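PDB 2G5C: prephenate dehydrogenase from Aquifex aeolicus, which probably catalyses the NAD(+)-dependent oxidative decarboxylation of prephenate to 3-(4-hydroxyphenyl)pyruvate, a step of tyrosine biosynthesis. Local coordinates for residues D196-M201 with V206-Y211. Residues are numbered along the deposited sequence; the frame is centred on the assembly and turned at random.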
ATOM      1  N   ASP A 196       1.916   5.166  13.315  1.00 16.90           N
ATOM      2  CA  ASP A 196       2.207   5.332  14.734  1.00 17.74           C
ATOM      3  C   ASP A 196       3.589   4.760  15.030  1.00 16.76           C
ATOM      4  O   ASP A 196       4.361   5.330  15.811  1.00 17.14           O
ATOM      5  CB  ASP A 196       1.160   4.616  15.590  1.00 16.91           C
ATOM      6  CG  ASP A 196       1.336   4.892  17.066  1.00 19.32           C
ATOM      7  OD1 ASP A 196       1.066   6.040  17.486  1.00 17.85           O
ATOM      8  OD2 ASP A 196       1.752   3.967  17.802  1.00 18.50           O
ATOM      9  N   THR A 197       3.908   3.643  14.385  1.00 15.91           N
ATOM     10  CA  THR A 197       5.193   2.975  14.578  1.00 16.04           C
ATOM     11  C   THR A 197       6.378   3.848  14.167  1.00 17.89           C
ATOM     12  O   THR A 197       7.364   3.949  14.896  1.00 18.37           O
ATOM     13  CB  THR A 197       5.269   1.651  13.775  1.00 17.11           C
ATOM     14  OG1 THR A 197       4.175   0.801  14.135  1.00 17.43           O
ATOM     15  CG2 THR A 197       6.570   0.924  14.075  1.00 14.84           C
ATOM     16  N   LEU A 198       6.290   4.460  12.988  1.00 17.43           N
ATOM     17  CA  LEU A 198       7.368   5.317  12.514  1.00 17.82           C
ATOM     18  C   LEU A 198       7.530   6.500  13.456  1.00 17.17           C
ATOM     19  O   LEU A 198       8.643   6.963  13.688  1.00 19.54           O
ATOM     20  CB  LEU A 198       7.090   5.795  11.084  1.00 19.75           C
ATOM     21  CG  LEU A 198       7.657   4.909   9.963  1.00 23.91           C
ATOM     22  CD1 LEU A 198       7.329   3.445  10.206  1.00 25.99           C
ATOM     23  CD2 LEU A 198       7.085   5.364   8.635  1.00 26.28           C
ATOM     24  N   ILE A 199       6.421   6.990  14.003  1.00 16.68           N
ATOM     25  CA  ILE A 199       6.493   8.103  14.951  1.00 19.61           C
ATOM     26  C   ILE A 199       7.295   7.677  16.191  1.00 20.10           C
ATOM     27  O   ILE A 199       8.245   8.351  16.587  1.00 21.20           O
ATOM     28  CB  ILE A 199       5.073   8.573  15.380  1.00 19.13           C
ATOM     29  CG1 ILE A 199       4.443   9.399  14.254  1.00 18.33           C
ATOM     30  CG2 ILE A 199       5.151   9.378  16.679  1.00 24.17           C
ATOM     31  CD1 ILE A 199       2.971   9.737  14.457  1.00 18.94           C
ATOM     32  N   HIS A 200       6.935   6.541  16.784  1.00 20.33           N
ATOM     33  CA  HIS A 200       7.626   6.071  17.981  1.00 22.07           C
ATOM     34  C   HIS A 200       8.985   5.397  17.797  1.00 20.12           C
ATOM     35  O   HIS A 200       9.759   5.305  18.751  1.00 20.07           O
ATOM     36  CB  HIS A 200       6.693   5.171  18.795  1.00 26.70           C
ATOM     37  CG  HIS A 200       5.524   5.905  19.373  1.00 30.31           C
ATOM     38  ND1 HIS A 200       4.391   6.195  18.644  1.00 31.76           N
ATOM     39  CD2 HIS A 200       5.347   6.483  20.586  1.00 32.55           C
ATOM     40  CE1 HIS A 200       3.567   6.919  19.379  1.00 32.54           C
ATOM     41  NE2 HIS A 200       4.124   7.110  20.563  1.00 33.81           N
HETATM   42  N   MSE A 201       9.297   4.933  16.589  1.00 16.65           N
HETATM   43  CA  MSE A 201      10.596   4.308  16.373  1.00 18.42           C
HETATM   44  C   MSE A 201      11.618   5.288  15.804  1.00 18.56           C
HETATM   45  O   MSE A 201      12.796   4.958  15.642  1.00 18.01           O
HETATM   46  CB  MSE A 201      10.454   3.054  15.498  1.00 19.99           C
HETATM   47  CG  MSE A 201       9.765   1.937  16.271  1.00 19.67           C
HETATM   48 SE   MSE A 201       9.894   0.169  15.528  1.00 31.06          SE
HETATM   49  CE  MSE A 201      11.712  -0.279  16.029  1.00 21.57           C
ATOM     50  N   VAL A 206      17.444  10.219  13.638  1.00 33.49           N
ATOM     51  CA  VAL A 206      16.735   9.860  12.414  1.00 28.19           C
ATOM     52  C   VAL A 206      15.216   9.966  12.440  1.00 26.11           C
ATOM     53  O   VAL A 206      14.545   9.428  13.327  1.00 23.05           O
ATOM     54  CB  VAL A 206      17.107   8.437  11.922  1.00 28.26           C
ATOM     55  CG1 VAL A 206      16.588   7.378  12.891  1.00 27.64           C
ATOM     56  CG2 VAL A 206      16.555   8.227  10.520  1.00 25.99           C
ATOM     57  N   ASP A 207      14.699  10.688  11.448  1.00 23.29           N
ATOM     58  CA  ASP A 207      13.269  10.890  11.247  1.00 22.14           C
ATOM     59  C   ASP A 207      12.901   9.873  10.169  1.00 21.83           C
ATOM     60  O   ASP A 207      13.198  10.074   8.986  1.00 23.10           O
ATOM     61  CB  ASP A 207      13.005  12.314  10.744  1.00 22.84           C
ATOM     62  CG  ASP A 207      11.546  12.558  10.403  1.00 23.80           C
ATOM     63  OD1 ASP A 207      10.731  11.615  10.496  1.00 21.90           O
ATOM     64  OD2 ASP A 207      11.210  13.705  10.036  1.00 26.90           O
ATOM     65  N   LEU A 208      12.263   8.781  10.583  1.00 19.84           N
ATOM     66  CA  LEU A 208      11.896   7.705   9.663  1.00 19.70           C
ATOM     67  C   LEU A 208      10.992   8.098   8.489  1.00 18.83           C
ATOM     68  O   LEU A 208      10.995   7.432   7.451  1.00 19.66           O
ATOM     69  CB  LEU A 208      11.272   6.543  10.450  1.00 16.60           C
ATOM     70  CG  LEU A 208      12.203   5.888  11.480  1.00 17.24           C
ATOM     71  CD1 LEU A 208      11.469   4.764  12.206  1.00 17.61           C
ATOM     72  CD2 LEU A 208      13.454   5.344  10.793  1.00 18.62           C
ATOM     73  N   PHE A 209      10.233   9.181   8.629  1.00 20.52           N
ATOM     74  CA  PHE A 209       9.350   9.595   7.543  1.00 20.99           C
ATOM     75  C   PHE A 209      10.108  10.115   6.322  1.00 21.38           C
ATOM     76  O   PHE A 209       9.532  10.285   5.247  1.00 20.77           O
ATOM     77  CB  PHE A 209       8.344  10.645   8.041  1.00 23.20           C
ATOM     78  CG  PHE A 209       7.288  10.077   8.949  1.00 23.63           C
ATOM     79  CD1 PHE A 209       7.374  10.237  10.329  1.00 23.65           C
ATOM     80  CD2 PHE A 209       6.230   9.336   8.423  1.00 23.39           C
ATOM     81  CE1 PHE A 209       6.417   9.662  11.173  1.00 25.92           C
ATOM     82  CE2 PHE A 209       5.268   8.756   9.258  1.00 22.84           C
ATOM     83  CZ  PHE A 209       5.363   8.919  10.635  1.00 23.61           C
ATOM     84  N   LYS A 210      11.405  10.349   6.490  1.00 23.54           N
ATOM     85  CA  LYS A 210      12.236  10.837   5.397  1.00 26.23           C
ATOM     86  C   LYS A 210      12.632   9.733   4.416  1.00 26.82           C
ATOM     87  O   LYS A 210      13.303  10.004   3.424  1.00 27.09           O
ATOM     88  CB  LYS A 210      13.504  11.499   5.947  1.00 27.51           C
ATOM     89  CG  LYS A 210      13.253  12.818   6.664  1.00 31.30           C
ATOM     90  CD  LYS A 210      14.552  13.531   6.992  1.00 34.62           C
ATOM     91  CE  LYS A 210      14.275  14.923   7.556  1.00 38.78           C
ATOM     92  NZ  LYS A 210      15.524  15.656   7.898  1.00 41.17           N
ATOM     93  N   TYR A 211      12.210   8.497   4.684  1.00 26.26           N
ATOM     94  CA  TYR A 211      12.558   7.374   3.808  1.00 25.91           C
ATOM     95  C   TYR A 211      11.356   6.516   3.418  1.00 25.43           C
ATOM     96  O   TYR A 211      11.182   5.409   3.929  1.00 24.44           O
ATOM     97  CB  TYR A 211      13.616   6.504   4.491  1.00 25.33           C
ATOM     98  CG  TYR A 211      14.761   7.318   5.025  1.00 25.93           C
ATOM     99  CD1 TYR A 211      14.721   7.846   6.315  1.00 26.76           C
ATOM    100  CD2 TYR A 211      15.843   7.643   4.214  1.00 26.20           C
ATOM    101  CE1 TYR A 211      15.727   8.686   6.779  1.00 26.83           C
ATOM    102  CE2 TYR A 211      16.854   8.483   4.665  1.00 27.36           C
ATOM    103  CZ  TYR A 211      16.789   9.003   5.949  1.00 28.96           C
ATOM    104  OH  TYR A 211      17.782   9.843   6.402  1.00 29.66           O
TER
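In the dimerization domain, the C-terminal part of helix 173-201 is met by the short 3-10 segment 208-210 of the loop that follows, so that L208 and F209 fold back onto L198, I199 and M201. No hydrogen bond joins the two segments directly, and the side chains that meet are apolar. The F209 ring lies against the helix: L198 CB sits over one of its faces, 4.0 Å from the ring centroid and 26° off the normal, a CH-pi contact displaced toward the rim, where CZ is 3.6 Å away. I199 reaches the same ring at its edge, in plane, with CG1 3.7 Å from CE1. This branch stands beside the backbone N of I199 (chi1 -76°), which puts it next to the ring rim. L208 crosses L198 at a slant, its CB 4.0 Å from L198 CG. Its CD1 lies against the backbone of M201, a selenomethionine, 3.6 Å from M201 C and 3.8 Å from M201 CB. Replacing F209 by an alanine removes the ring, and is likely to leave L198 CB, L198 CD2 and I199 CG1 without their partner. An Asx turn shapes the approach to this turn: D207 OD1 accepts from F209 N at 3.1 Å, with the donor 48° out of the carboxylate plane. S202 OG hydrogen-bonds both L198 O and L208 N, a polar bridge beside the apolar contact. The second subunit borders the same region, where its R278 forms a salt bridge with D207 and its Y178 OH hydrogen-bonds M201 O. The two segments thus meet through apolar contacts, and the bonds to S202 and to the second subunit probably help to set the turn at the dimer interface.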